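Local coordinates for putative 4-amino-4-deoxychorismate lyase (Thermus thermophilus, PDB 2ZGI), which is a putative pyridoxal-phosphate-dependent lyase of the class-IV aminotransferase family, probably cleaving 4-amino-4-deoxychorismate to 4-aminobenzoate and pyruvate, at the interface of chains A and B. Coordinates in Å, arbitrary orientation; residue numbers count along the deposited sequence, not the author numbering. Chains: chain A/B, Putative 4-amino-4-deoxychorismate lyase.

Contact 1: the interface of chains A and B. Residues chain A 128-132; chain B 20-21, 122, 129.
Between A:Asn129 and B:Asn129, the same residue in the two copies, water 2 is gripped by the backbone O of A:Asn129 at 2.9 Å, by the side-chain amide of B:Asn129 (ND2 as modelled) and by water 1. Water 1 repeats the pattern with the chains exchanged, lying 3.0 Å from ND2 of A:Asn129 and reaching the backbone O of B:Asn129 more loosely. The patch belongs to the two-fold interface of this class-IV pyridoxal-phosphate enzyme, whose family typically forms dimers.

As modelled, ND2 of B:Asn129 also lies 3.0 Å from the backbone N of A:Leu131, the first residue of helix 131-141. Two nitrogen donors would not favour this approach, so the assignment of N and O in this amide is doubtful; turned over, it could place an acceptor at the helix start, but OD1 would then face water 2 as well, and the water would have to donate to it. The apolar part of A:Leu131 covers the same amide, its CB 3.6 Å from CG of B:Asn129. Beyond it, CD1 of B:Leu122 touches CB of A:Leu131 at 3.9 Å and reaches CG of A:Pro132, the leucine and proline side chains running roughly at right angles.

On the other flank, the backbone N of A:Tyr130 donates to the backbone O of B:His20 at 3.3 Å, a long bond whose donor sits 50° out of the carbonyl plane. The two side chains of this pair run alongside each other in the same direction. CG of A:Tyr130 is anti to the backbone N (chi1 -162°), which lays one ring edge over the imidazole, with the rings tilted by roughly 30°. An alanine in place of B:His20 would probably keep the backbone bond but leave the tyrosine ring without its partner, opening a gap and letting it turn more easily. CD2 of A:Tyr130 stands 3.2 Å above the plane of the B:His20 ring, over its centre.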
ATOM      1  N   GLY A 128     -15.007  -6.736 -15.022  1.00 22.53           N
ATOM      2  CA  GLY A 128     -15.289  -5.965 -16.250  1.00 22.58           C
ATOM      3  C   GLY A 128     -14.458  -4.697 -16.416  1.00 23.09           C
ATOM      4  O   GLY A 128     -14.516  -4.046 -17.453  1.00 23.05           O
ATOM      5  N   ASN A 129     -13.691  -4.310 -15.394  1.00 22.57           N
ATOM      6  CA  ASN A 129     -12.765  -3.214 -15.575  1.00 22.36           C
ATOM      7  C   ASN A 129     -11.456  -3.768 -16.179  1.00 23.35           C
ATOM      8  O   ASN A 129     -10.438  -3.904 -15.503  1.00 22.82           O
ATOM      9  CB  ASN A 129     -12.544  -2.428 -14.262  1.00 21.22           C
ATOM     10  CG  ASN A 129     -13.685  -1.512 -13.946  1.00 20.02           C
ATOM     11  OD1 ASN A 129     -14.852  -1.831 -14.244  1.00 22.65           O
ATOM     12  ND2 ASN A 129     -13.386  -0.366 -13.356  1.00 16.08           N
ATOM     13  N   TYR A 130     -11.492  -4.063 -17.478  1.00 23.41           N
ATOM     14  CA  TYR A 130     -10.439  -4.858 -18.090  1.00 23.31           C
ATOM     15  C   TYR A 130      -9.498  -4.059 -18.991  1.00 23.34           C
ATOM     16  O   TYR A 130      -8.618  -4.624 -19.634  1.00 23.06           O
ATOM     17  CB  TYR A 130     -11.095  -5.958 -18.906  1.00 24.16           C
ATOM     18  CG  TYR A 130     -10.213  -7.128 -19.262  1.00 25.21           C
ATOM     19  CD1 TYR A 130      -9.730  -7.999 -18.283  1.00 28.21           C
ATOM     20  CD2 TYR A 130      -9.942  -7.413 -20.592  1.00 28.86           C
ATOM     21  CE1 TYR A 130      -8.933  -9.118 -18.648  1.00 27.69           C
ATOM     22  CE2 TYR A 130      -9.167  -8.499 -20.956  1.00 29.76           C
ATOM     23  CZ  TYR A 130      -8.675  -9.342 -19.990  1.00 30.06           C
ATOM     24  OH  TYR A 130      -7.906 -10.401 -20.405  1.00 31.42           O
ATOM     25  N   LEU A 131      -9.698  -2.744 -19.047  1.00 22.97           N
ATOM     26  CA  LEU A 131      -8.981  -1.911 -20.008  1.00 24.16           C
ATOM     27  C   LEU A 131      -7.473  -1.958 -19.832  1.00 23.31           C
ATOM     28  O   LEU A 131      -6.733  -1.991 -20.834  1.00 22.12           O
ATOM     29  CB  LEU A 131      -9.486  -0.475 -19.930  1.00 24.02           C
ATOM     30  CG  LEU A 131      -9.668   0.406 -21.169  1.00 27.83           C
ATOM     31  CD1 LEU A 131      -9.918  -0.356 -22.442  1.00 26.72           C
ATOM     32  CD2 LEU A 131     -10.756   1.486 -20.869  1.00 26.75           C
ATOM     33  N   PRO A 132      -6.995  -1.999 -18.563  1.00 23.03           N
ATOM     34  CA  PRO A 132      -5.547  -2.047 -18.429  1.00 22.99           C
ATOM     35  C   PRO A 132      -4.967  -3.320 -19.087  1.00 23.16           C
ATOM     36  O   PRO A 132      -3.871  -3.271 -19.686  1.00 23.55           O
ATOM     37  CB  PRO A 132      -5.347  -2.057 -16.899  1.00 22.80           C
ATOM     38  CG  PRO A 132      -6.541  -1.308 -16.376  1.00 23.55           C
ATOM     39  CD  PRO A 132      -7.661  -1.870 -17.240  1.00 22.96           C
TER
ATOM     40  N   HIS B  20     -15.561  -5.319 -21.049  1.00 25.12           N
ATOM     41  CA  HIS B  20     -14.266  -4.794 -20.635  1.00 24.17           C
ATOM     42  C   HIS B  20     -14.314  -3.348 -20.205  1.00 22.77           C
ATOM     43  O   HIS B  20     -13.269  -2.742 -19.907  1.00 22.48           O
ATOM     44  CB  HIS B  20     -13.270  -4.936 -21.774  1.00 24.50           C
ATOM     45  CG  HIS B  20     -12.925  -6.354 -22.110  1.00 26.42           C
ATOM     46  ND1 HIS B  20     -12.345  -6.704 -23.306  1.00 29.41           N
ATOM     47  CD2 HIS B  20     -13.092  -7.508 -21.425  1.00 25.13           C
ATOM     48  CE1 HIS B  20     -12.127  -8.007 -23.331  1.00 29.65           C
ATOM     49  NE2 HIS B  20     -12.570  -8.518 -22.201  1.00 30.16           N
ATOM     50  N   GLY B  21     -15.522  -2.800 -20.148  1.00 21.37           N
ATOM     51  CA  GLY B  21     -15.703  -1.366 -19.899  1.00 22.04           C
ATOM     52  C   GLY B  21     -14.900  -0.542 -20.899  1.00 21.73           C
ATOM     53  O   GLY B  21     -14.388   0.527 -20.563  1.00 20.02           O
ATOM     54  N   LEU B 122      -5.358   5.240 -16.098  1.00 26.86           N
ATOM     55  CA  LEU B 122      -6.642   5.705 -16.615  1.00 26.62           C
ATOM     56  C   LEU B 122      -7.273   6.844 -15.829  1.00 25.70           C
ATOM     57  O   LEU B 122      -8.375   7.310 -16.178  1.00 25.05           O
ATOM     58  CB  LEU B 122      -7.626   4.539 -16.730  1.00 26.89           C
ATOM     59  CG  LEU B 122      -7.182   3.255 -17.458  1.00 29.59           C
ATOM     60  CD1 LEU B 122      -8.313   2.228 -17.432  1.00 29.88           C
ATOM     61  CD2 LEU B 122      -6.682   3.496 -18.898  1.00 30.52           C
ATOM     62  N   ASN B 129     -14.144   2.080 -17.222  1.00 21.76           N
ATOM     63  CA  ASN B 129     -13.584   1.347 -16.089  1.00 20.90           C
ATOM     64  C   ASN B 129     -13.840   2.139 -14.825  1.00 21.53           C
ATOM     65  O   ASN B 129     -12.952   2.836 -14.292  1.00 21.83           O
ATOM     66  CB  ASN B 129     -12.104   1.053 -16.324  1.00 21.14           C
ATOM     67  CG  ASN B 129     -11.903  -0.135 -17.222  1.00 21.73           C
ATOM     68  OD1 ASN B 129     -12.696  -0.399 -18.149  1.00 27.23           O
ATOM     69  ND2 ASN B 129     -10.875  -0.869 -16.963  1.00 15.60           N
TER
HETATM   70  O   HOH W   1     -10.735   0.963 -12.801  1.00 37.77           O
HETATM   71  O   HOH W   2      -9.293  -1.492 -14.271  1.00 57.52           O

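Contact 2: the interface of chains A and B. Residues chain A 13, 17-19; chain B 11, 13, 17-18.
A:Leu18 and B:Leu18 form the apolar centre, lying side by side and pointing the same way, with CD1 3.8 Å from CD1. Each belongs to the short helix 15-19 of a class-IV aminotransferase fold, so the two copies of this helix meet at the two-fold interface. The match is not exact: CG of B:Leu18 is anti to its carbonyl carbon (chi1 -57°), whereas A:Leu18 is swung further round (chi1 -97°). CG of A:Leu18 also meets CD1 of B:Leu13 at 4.1 Å, the two side chains crossing at about a right angle. Further out, A:Leu13 and B:Leu11 also cross at about a right angle, their CD1 methyls 3.9 Å apart.

Within chain A, CD1 of A:Leu18 rests in plane against the edge of the A:Phe17 ring. Across the interface, CE2 of B:Phe17 approaches the backbone O of A:Leu18.

Toward the polar rim, backbone carbonyls of both helices converge without direct bonding, and waters fill the role of donor. Water 5 lies 2.8 Å from O of A:Leu18 and 3.1 Å from O of B:Leu18; it also reaches O of A:Phe17, with a weak contact to O of B:Phe17. Water 3 joins O of A:Leu18 to O of B:Phe17, 2.9 Å from each. Water 4 bridges O of A:Phe17 and O of B:Leu18, and sits 4.0 Å above the plane of the A:Phe17 ring, over its centre.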
ATOM      1  N   LEU A  13     -29.722  -4.479 -21.055  1.00 36.76           N
ATOM      2  CA  LEU A  13     -28.747  -4.696 -19.980  1.00 33.94           C
ATOM      3  C   LEU A  13     -28.646  -3.443 -19.106  1.00 32.95           C
ATOM      4  O   LEU A  13     -28.785  -2.321 -19.609  1.00 32.83           O
ATOM      5  CB  LEU A  13     -27.389  -5.074 -20.576  1.00 33.46           C
ATOM      6  CG  LEU A  13     -27.330  -6.491 -21.178  1.00 33.06           C
ATOM      7  CD1 LEU A  13     -26.183  -6.635 -22.118  1.00 31.40           C
ATOM      8  CD2 LEU A  13     -27.242  -7.557 -20.066  1.00 32.38           C
ATOM      9  N   PHE A  17     -23.683  -2.257 -15.671  1.00 25.91           N
ATOM     10  CA  PHE A  17     -23.023  -3.372 -16.347  1.00 27.07           C
ATOM     11  C   PHE A  17     -22.356  -2.923 -17.650  1.00 27.01           C
ATOM     12  O   PHE A  17     -21.218  -3.299 -17.951  1.00 27.71           O
ATOM     13  CB  PHE A  17     -24.053  -4.491 -16.616  1.00 26.66           C
ATOM     14  CG  PHE A  17     -23.474  -5.723 -17.269  1.00 27.18           C
ATOM     15  CD1 PHE A  17     -22.953  -6.765 -16.499  1.00 27.18           C
ATOM     16  CD2 PHE A  17     -23.461  -5.855 -18.653  1.00 28.98           C
ATOM     17  CE1 PHE A  17     -22.412  -7.907 -17.106  1.00 28.01           C
ATOM     18  CE2 PHE A  17     -22.898  -6.988 -19.270  1.00 28.62           C
ATOM     19  CZ  PHE A  17     -22.382  -8.016 -18.481  1.00 29.26           C
ATOM     20  N   LEU A  18     -23.081  -2.102 -18.404  1.00 27.59           N
ATOM     21  CA  LEU A  18     -22.699  -1.667 -19.742  1.00 27.82           C
ATOM     22  C   LEU A  18     -21.697  -0.513 -19.708  1.00 26.74           C
ATOM     23  O   LEU A  18     -20.713  -0.509 -20.479  1.00 25.84           O
ATOM     24  CB  LEU A  18     -23.958  -1.169 -20.457  1.00 29.22           C
ATOM     25  CG  LEU A  18     -24.809  -1.998 -21.428  1.00 33.12           C
ATOM     26  CD1 LEU A  18     -24.780  -3.440 -21.157  1.00 36.01           C
ATOM     27  CD2 LEU A  18     -26.247  -1.440 -21.478  1.00 34.68           C
ATOM     28  N   TYR A  19     -21.962   0.471 -18.839  1.00 25.07           N
ATOM     29  CA  TYR A  19     -21.190   1.734 -18.829  1.00 24.69           C
ATOM     30  C   TYR A  19     -20.011   1.796 -17.859  1.00 24.49           C
ATOM     31  O   TYR A  19     -19.120   2.656 -18.025  1.00 23.67           O
ATOM     32  CB  TYR A  19     -22.078   2.940 -18.518  1.00 24.88           C
ATOM     33  CG  TYR A  19     -23.199   3.222 -19.494  1.00 28.52           C
ATOM     34  CD1 TYR A  19     -23.280   2.573 -20.732  1.00 32.71           C
ATOM     35  CD2 TYR A  19     -24.170   4.171 -19.188  1.00 34.23           C
ATOM     36  CE1 TYR A  19     -24.321   2.845 -21.636  1.00 35.26           C
ATOM     37  CE2 TYR A  19     -25.222   4.445 -20.078  1.00 36.17           C
ATOM     38  CZ  TYR A  19     -25.284   3.780 -21.300  1.00 37.53           C
ATOM     39  OH  TYR A  19     -26.314   4.063 -22.184  1.00 37.62           O
TER
ATOM     40  N   LEU B  11     -27.106  -9.727 -28.789  1.00 38.16           N
ATOM     41  CA  LEU B  11     -26.381  -8.626 -28.185  1.00 38.32           C
ATOM     42  C   LEU B  11     -26.293  -7.380 -29.081  1.00 37.81           C
ATOM     43  O   LEU B  11     -25.728  -7.429 -30.175  1.00 38.09           O
ATOM     44  CB  LEU B  11     -24.990  -9.120 -27.773  1.00 38.30           C
ATOM     45  CG  LEU B  11     -24.170  -8.278 -26.811  1.00 38.65           C
ATOM     46  CD1 LEU B  11     -24.894  -8.119 -25.451  1.00 39.31           C
ATOM     47  CD2 LEU B  11     -22.803  -8.960 -26.649  1.00 39.97           C
ATOM     48  N   LEU B  13     -24.721  -4.340 -28.510  1.00 35.90           N
ATOM     49  CA  LEU B  13     -23.482  -3.569 -28.501  1.00 34.41           C
ATOM     50  C   LEU B  13     -22.326  -4.535 -28.595  1.00 34.04           C
ATOM     51  O   LEU B  13     -22.485  -5.696 -28.231  1.00 33.41           O
ATOM     52  CB  LEU B  13     -23.384  -2.782 -27.197  1.00 34.49           C
ATOM     53  CG  LEU B  13     -24.411  -1.677 -27.010  1.00 33.29           C
ATOM     54  CD1 LEU B  13     -24.698  -1.413 -25.525  1.00 35.75           C
ATOM     55  CD2 LEU B  13     -23.906  -0.437 -27.679  1.00 34.44           C
ATOM     56  N   PHE B  17     -17.040  -3.567 -25.401  1.00 27.41           N
ATOM     57  CA  PHE B  17     -17.711  -2.438 -24.798  1.00 27.67           C
ATOM     58  C   PHE B  17     -18.366  -2.833 -23.469  1.00 28.52           C
ATOM     59  O   PHE B  17     -18.243  -2.100 -22.480  1.00 27.77           O
ATOM     60  CB  PHE B  17     -18.788  -1.923 -25.749  1.00 27.26           C
ATOM     61  CG  PHE B  17     -19.487  -0.692 -25.262  1.00 27.10           C
ATOM     62  CD1 PHE B  17     -19.044   0.565 -25.644  1.00 28.56           C
ATOM     63  CD2 PHE B  17     -20.605  -0.785 -24.428  1.00 28.39           C
ATOM     64  CE1 PHE B  17     -19.703   1.720 -25.197  1.00 28.27           C
ATOM     65  CE2 PHE B  17     -21.261   0.367 -23.966  1.00 27.51           C
ATOM     66  CZ  PHE B  17     -20.808   1.610 -24.353  1.00 26.02           C
ATOM     67  N   LEU B  18     -19.074  -3.967 -23.484  1.00 28.55           N
ATOM     68  CA  LEU B  18     -19.846  -4.482 -22.352  1.00 30.10           C
ATOM     69  C   LEU B  18     -18.943  -5.212 -21.384  1.00 29.28           C
ATOM     70  O   LEU B  18     -19.055  -5.033 -20.150  1.00 30.75           O
ATOM     71  CB  LEU B  18     -20.913  -5.532 -22.798  1.00 31.40           C
ATOM     72  CG  LEU B  18     -22.056  -5.408 -23.818  1.00 35.19           C
ATOM     73  CD1 LEU B  18     -22.455  -3.956 -24.090  1.00 37.25           C
ATOM     74  CD2 LEU B  18     -21.741  -6.115 -25.108  1.00 36.59           C
TER
HETATM   75  O   HOH W   3     -18.225   0.579 -21.415  1.00 21.86           O
HETATM   76  O   HOH W   4     -19.265  -5.153 -17.390  1.00 22.03           O
HETATM   77  O   HOH W   5     -18.731  -2.063 -19.153  1.00 24.25           O

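The C-alpha centres of contact 1 and contact 2 lie about 12 Å apart along one two-fold interface. They have no residue in common but are neighbours in sequence: helix 15-19 of chain B, used in contact 2, runs directly into the B:His20 and B:Gly21 turn of contact 1. A shift of that helix would therefore probably be felt in both. Contact 1 also brings in the start of helix 131-141, so separate stretches of the chain are joined across the same boundary. The Leu18 and Asn129 pairs sit near the two-fold, and off-axis contacts recur with chains exchanged, consistent with a symmetric dimer in the four-copy assembly.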